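Local coordinates for Cap5O (Staphylococcus aureus, PDB 3OJO), which probably oxidises UDP-N-acetyl-mannosamine with NAD as hydride acceptor, as a dehydrogenase of capsular polysaccharide biosynthesis, at residues L119-T124 / L147-G152; Y156-P161 / R178-V183. All coordinates share one frame; numbering follows the deposited sequence.

Overall arrangement
Both contacts belong to the NAD-binding Rossmann domain and lie in series along the chain, their centres about 16 Å apart. Interaction 1 joins two surface loops that lead into strands 124-127 and 156-159; interaction 2 pairs the second of these strands with the antiparallel strand 178-182. They meet directly: Tyr156 N probably donates a hydrogen bond to Asn123 O at 2.8 Å, and Ile151 packs on Leu157 and Val183. Interaction 1 lies away from the cofactor and the other known binding residues. Interaction 2 reaches toward the cofactor at its far end, where the side chain of Pro161 is about 7 Å from bound NAD and about 6 Å from the side chain of Thr130, an NAD-binding residue.

Interaction 1. Residues L119-T124 / L147-G152; sequences LKKGNT and LGFTIG
Two helix-to-strand connections of the Rossmann domain meet here on the surface: residues 119-124 lead from helix 106-115 into strand 124-127, while the loop residues 147-152 follow helix 135-145 on the way to strand 156-159. A type II beta turn from Lys120 to Asn123 shapes the first, with Gly122 at positive phi, where a CB would collide with the carbonyl O of Lys121, which is why glycine belongs there. The second bends in an inverse gamma turn centred on Gly148. Phe149 is the main bridge between them. Its CG stands anti to its own carbonyl carbon (chi1 -73°), and the far end of the ring is carried into the bend of the other loop. There CZ of Phe149 meets Lys120 C at 3.7 Å, backbone against the ring edge, near its plane. Phe149 CE2 rests 3.9 Å from Leu119 CB, while CE1 lies 3.7 Å from Lys121 CG, so a large, flat, apolar group suits this place by touching three successive residues. Farther out, Leu119 CD1 faces Leu147 CD1 at 4.3 Å, a loose tip-to-tip contact. Lys121 passes the ring at a slant. Its chain is extended through chi3 and bends only at chi4 (65°), which lets NZ donate a hydrogen bond to Gly148 O at 3.2 Å, almost in line with the C=O bond (161°). The ammonium lies 5.2 Å from the Phe149 ring centroid, so any cation-pi attraction is weak at most. Ile144 of helix 135-145 also touches Phe149, and Asp154 touches both Lys121 and the ring. The long lysine chain therefore serves twice, with CG against the ring and the charged tip on a turn carbonyl. Because none of the touching residues is buried, solvent probably competes for that single polar bond, and the apolar grip on Phe149 likely gives the contact much of its cohesion.

Interaction 2. Residues Y156-P161 / R178-V183; sequences YLVHCP and RIIGGV
Leu157 and Val183 run alongside each other in the same direction where strand 156-159 pairs with antiparallel strand 178-182 in the mixed sheet of the Rossmann domain. Leu157 CB touches Val183 CG2 at 3.5 Å, and Val183 N donates to Leu157 O almost in line with the C=O bond. The Val158 and Ile180 side chains instead meet at a slant, Val158 CG1 to Ile180 CG2 at 3.9 Å; these compact, beta-branched residues suit a strand face. His159 and Gly181 form a hydrogen-bonded pair: His159 N reaches Gly181 O at 2.8 Å with a nearly straight N-H (175°), and Gly181 N returns a bond to His159 O, though each donor stands above the carbonyl plane. Glycine suits this position, since a CB would press against His159 O. The imidazole carries Pro161 CD over one face and bonds through ND1 to Val127 O of the neighbouring strand. Ile179 also packs on Met249 of the second subunit. At the other end, Cys160 SG stands anti to its backbone N (chi1 172°), while the Arg178 chain bends at chi3 to turn its guanidinium back, also salt-bridged to Glu162. Arg178 NH1 donates to Cys160 SG at 3.4 Å, the sulfur lying at the guanidinium edge, only 10° out of its plane.

Interaction 1. Residues L119-T124 / L147-G152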
loop_
_atom_site.group_PDB
_atom_site.type_symbol
_atom_site.label_atom_id
_atom_site.label_comp_id
_atom_site.label_asym_id
_atom_site.label_seq_id
_atom_site.Cartn_x
_atom_site.Cartn_y
_atom_site.Cartn_z
ATOM N N LEU B 119 37.307 5.886 -22.068
ATOM C CA LEU B 119 36.495 4.882 -22.746
ATOM C C LEU B 119 37.098 4.308 -24.011
ATOM O O LEU B 119 37.537 5.046 -24.889
ATOM C CB LEU B 119 35.080 5.400 -23.027
ATOM C CG LEU B 119 34.102 5.412 -21.852
ATOM C CD1 LEU B 119 32.751 5.906 -22.297
ATOM C CD2 LEU B 119 33.969 4.035 -21.232
ATOM N N LYS B 120 37.093 2.976 -24.097
ATOM C CA LYS B 120 37.597 2.199 -25.225
ATOM C C LYS B 120 36.504 1.218 -25.661
ATOM O O LYS B 120 35.623 0.893 -24.862
ATOM C CB LYS B 120 38.877 1.418 -24.827
ATOM C CG LYS B 120 39.959 2.221 -24.076
ATOM C CD LYS B 120 40.880 3.031 -24.988
ATOM C CE LYS B 120 41.969 3.753 -24.219
ATOM N NZ LYS B 120 41.519 5.076 -23.691
ATOM N N LYS B 121 36.546 0.756 -26.929
ATOM C CA LYS B 121 35.557 -0.207 -27.419
ATOM C C LYS B 121 35.636 -1.525 -26.628
ATOM O O LYS B 121 36.734 -1.964 -26.273
ATOM C CB LYS B 121 35.685 -0.419 -28.935
ATOM C CG LYS B 121 35.083 0.735 -29.736
ATOM C CD LYS B 121 35.230 0.579 -31.235
ATOM C CE LYS B 121 34.363 1.561 -32.000
ATOM N NZ LYS B 121 34.765 2.987 -31.793
ATOM N N GLY B 122 34.468 -2.075 -26.289
ATOM C CA GLY B 122 34.332 -3.313 -25.519
ATOM C C GLY B 122 34.043 -3.118 -24.039
ATOM O O GLY B 122 33.716 -4.086 -23.340
ATOM N N ASN B 123 34.158 -1.861 -23.550
ATOM C CA ASN B 123 33.949 -1.482 -22.149
ATOM C C ASN B 123 32.507 -1.615 -21.646
ATOM O O ASN B 123 31.552 -1.467 -22.420
ATOM C CB ASN B 123 34.477 -0.063 -21.886
ATOM C CG ASN B 123 35.986 0.066 -21.857
ATOM O OD1 ASN B 123 36.748 -0.919 -21.949
ATOM N ND2 ASN B 123 36.448 1.298 -21.705
ATOM N N THR B 124 32.368 -1.877 -20.329
ATOM C CA THR B 124 31.079 -1.985 -19.640
ATOM C C THR B 124 30.953 -0.881 -18.582
ATOM O O THR B 124 31.885 -0.664 -17.807
ATOM C CB THR B 124 30.864 -3.385 -19.052
ATOM O OG1 THR B 124 31.122 -4.355 -20.065
ATOM C CG2 THR B 124 29.440 -3.587 -18.497
ATOM N N LEU B 147 29.807 10.250 -28.461
ATOM C CA LEU B 147 31.200 9.834 -28.703
ATOM C C LEU B 147 31.102 8.742 -29.775
ATOM O O LEU B 147 29.982 8.312 -30.029
ATOM C CB LEU B 147 31.785 9.229 -27.416
ATOM C CG LEU B 147 31.658 10.054 -26.135
ATOM C CD1 LEU B 147 32.083 9.261 -24.928
ATOM C CD2 LEU B 147 32.473 11.312 -26.225
ATOM N N GLY B 148 32.194 8.208 -30.297
ATOM C CA GLY B 148 32.093 7.162 -31.318
ATOM C C GLY B 148 31.614 5.816 -30.805
ATOM O O GLY B 148 32.326 4.817 -30.968
ATOM N N PHE B 149 30.407 5.767 -30.186
ATOM C CA PHE B 149 29.899 4.536 -29.581
ATOM C C PHE B 149 28.468 4.113 -29.916
ATOM O O PHE B 149 27.589 4.959 -30.100
ATOM C CB PHE B 149 30.120 4.542 -28.057
ATOM C CG PHE B 149 31.546 4.336 -27.595
ATOM C CD1 PHE B 149 32.133 3.074 -27.634
ATOM C CD2 PHE B 149 32.288 5.393 -27.074
ATOM C CE1 PHE B 149 33.453 2.881 -27.204
ATOM C CE2 PHE B 149 33.607 5.195 -26.631
ATOM C CZ PHE B 149 34.177 3.937 -26.694
ATOM N N THR B 150 28.257 2.774 -29.966
ATOM C CA THR B 150 26.993 2.082 -30.232
ATOM C C THR B 150 26.751 1.116 -29.070
ATOM O O THR B 150 27.562 0.210 -28.835
ATOM C CB THR B 150 27.009 1.443 -31.641
ATOM O OG1 THR B 150 27.093 2.501 -32.599
ATOM C CG2 THR B 150 25.769 0.598 -31.934
ATOM N N ILE B 151 25.655 1.345 -28.331
ATOM C CA ILE B 151 25.291 0.566 -27.135
ATOM C C ILE B 151 24.870 -0.855 -27.513
ATOM O O ILE B 151 23.992 -1.032 -28.360
ATOM C CB ILE B 151 24.275 1.330 -26.225
ATOM C CG1 ILE B 151 24.902 2.603 -25.606
ATOM C CG2 ILE B 151 23.729 0.443 -25.093
ATOM C CD1 ILE B 151 24.875 3.686 -26.254
ATOM N N GLY B 152 25.534 -1.839 -26.907
ATOM C CA GLY B 152 25.292 -3.252 -27.173
ATOM C C GLY B 152 26.246 -3.810 -28.206
ATOM O O GLY B 152 26.291 -5.027 -28.420
#

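Interaction 2. Residues Y156-P161 / R178-V183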
loop_
_atom_site.group_PDB
_atom_site.type_symbol
_atom_site.label_atom_id
_atom_site.label_comp_id
_atom_site.label_asym_id
_atom_site.label_seq_id
_atom_site.Cartn_x
_atom_site.Cartn_y
_atom_site.Cartn_z
ATOM N N TYR B 156 28.870 -1.499 -23.201
ATOM C CA TYR B 156 27.722 -2.087 -22.534
ATOM C C TYR B 156 27.244 -1.270 -21.355
ATOM O O TYR B 156 28.045 -0.907 -20.491
ATOM C CB TYR B 156 27.977 -3.560 -22.197
ATOM C CG TYR B 156 28.491 -4.328 -23.396
ATOM C CD1 TYR B 156 27.645 -4.649 -24.457
ATOM C CD2 TYR B 156 29.837 -4.658 -23.512
ATOM C CE1 TYR B 156 28.124 -5.301 -25.593
ATOM C CE2 TYR B 156 30.328 -5.316 -24.641
ATOM C CZ TYR B 156 29.467 -5.633 -25.682
ATOM O OH TYR B 156 29.943 -6.276 -26.802
ATOM N N LEU B 157 25.948 -0.920 -21.369
ATOM C CA LEU B 157 25.317 -0.118 -20.332
ATOM C C LEU B 157 24.384 -0.964 -19.449
ATOM O O LEU B 157 23.354 -1.445 -19.923
ATOM C CB LEU B 157 24.561 1.069 -20.945
ATOM C CG LEU B 157 25.326 2.184 -21.651
ATOM C CD1 LEU B 157 24.377 3.328 -22.005
ATOM C CD2 LEU B 157 26.468 2.718 -20.797
ATOM N N VAL B 158 24.774 -1.162 -18.174
ATOM C CA VAL B 158 24.039 -1.938 -17.166
ATOM C C VAL B 158 23.658 -1.063 -15.954
ATOM O O VAL B 158 24.500 -0.328 -15.439
ATOM C CB VAL B 158 24.865 -3.160 -16.659
ATOM C CG1 VAL B 158 24.078 -4.002 -15.642
ATOM C CG2 VAL B 158 25.384 -4.024 -17.800
ATOM N N HIS B 159 22.404 -1.178 -15.484
ATOM C CA HIS B 159 21.963 -0.624 -14.222
ATOM C C HIS B 159 21.765 -1.831 -13.343
ATOM O O HIS B 159 20.927 -2.679 -13.644
ATOM C CB HIS B 159 20.655 0.177 -14.290
ATOM C CG HIS B 159 20.182 0.657 -12.930
ATOM N ND1 HIS B 159 21.024 1.346 -12.065
ATOM C CD2 HIS B 159 18.967 0.534 -12.337
ATOM C CE1 HIS B 159 20.308 1.585 -10.981
ATOM N NE2 HIS B 159 19.063 1.129 -11.103
ATOM N N CYS B 160 22.586 -1.960 -12.309
ATOM C CA CYS B 160 22.414 -3.000 -11.320
ATOM C C CYS B 160 22.294 -2.298 -9.961
ATOM O O CYS B 160 23.292 -1.839 -9.412
ATOM C CB CYS B 160 23.533 -4.031 -11.334
ATOM S SG CYS B 160 23.432 -5.191 -9.947
ATOM N N PRO B 161 21.068 -2.137 -9.444
ATOM C CA PRO B 161 20.893 -1.435 -8.170
ATOM C C PRO B 161 21.535 -2.143 -6.989
ATOM O O PRO B 161 21.288 -3.316 -6.707
ATOM C CB PRO B 161 19.371 -1.297 -8.016
ATOM C CG PRO B 161 18.790 -1.731 -9.282
ATOM C CD PRO B 161 19.778 -2.602 -9.981
ATOM N N ARG B 178 20.291 -10.509 -7.616
ATOM C CA ARG B 178 20.706 -9.286 -8.243
ATOM C C ARG B 178 19.923 -9.009 -9.504
ATOM O O ARG B 178 19.724 -9.915 -10.313
ATOM C CB ARG B 178 22.190 -9.459 -8.567
ATOM C CG ARG B 178 22.967 -8.181 -8.578
ATOM C CD ARG B 178 24.452 -8.449 -8.630
ATOM N NE ARG B 178 25.043 -8.444 -7.292
ATOM C CZ ARG B 178 25.434 -7.346 -6.657
ATOM N NH1 ARG B 178 25.270 -6.153 -7.217
ATOM N NH2 ARG B 178 25.980 -7.431 -5.451
ATOM N N ILE B 179 19.518 -7.751 -9.694
ATOM C CA ILE B 179 18.833 -7.316 -10.892
ATOM C C ILE B 179 19.888 -6.757 -11.870
ATOM O O ILE B 179 20.641 -5.848 -11.510
ATOM C CB ILE B 179 17.704 -6.298 -10.567
ATOM C CG1 ILE B 179 16.586 -6.958 -9.727
ATOM C CG2 ILE B 179 17.152 -5.651 -11.841
ATOM C CD1 ILE B 179 15.607 -6.033 -9.169
ATOM N N ILE B 180 19.950 -7.332 -13.098
ATOM C CA ILE B 180 20.862 -6.898 -14.153
ATOM C C ILE B 180 19.973 -6.259 -15.209
ATOM O O ILE B 180 19.299 -6.981 -15.949
ATOM C CB ILE B 180 21.727 -8.073 -14.745
ATOM C CG1 ILE B 180 22.398 -8.990 -13.658
ATOM C CG2 ILE B 180 22.708 -7.595 -15.843
ATOM C CD1 ILE B 180 23.492 -8.400 -12.811
ATOM N N GLY B 181 19.949 -4.923 -15.233
ATOM C CA GLY B 181 19.168 -4.141 -16.178
ATOM C C GLY B 181 20.018 -3.588 -17.302
ATOM O O GLY B 181 20.614 -2.517 -17.157
ATOM N N GLY B 182 20.076 -4.317 -18.422
ATOM C CA GLY B 182 20.830 -3.902 -19.599
ATOM C C GLY B 182 20.012 -3.046 -20.548
ATOM O O GLY B 182 18.789 -3.196 -20.632
ATOM N N VAL B 183 20.686 -2.132 -21.273
ATOM C CA VAL B 183 20.022 -1.262 -22.253
ATOM C C VAL B 183 19.635 -2.123 -23.463
ATOM O O VAL B 183 18.579 -1.905 -24.065
ATOM C CB VAL B 183 20.888 -0.027 -22.626
ATOM C CG1 VAL B 183 20.237 0.815 -23.724
ATOM C CG2 VAL B 183 21.143 0.826 -21.404
#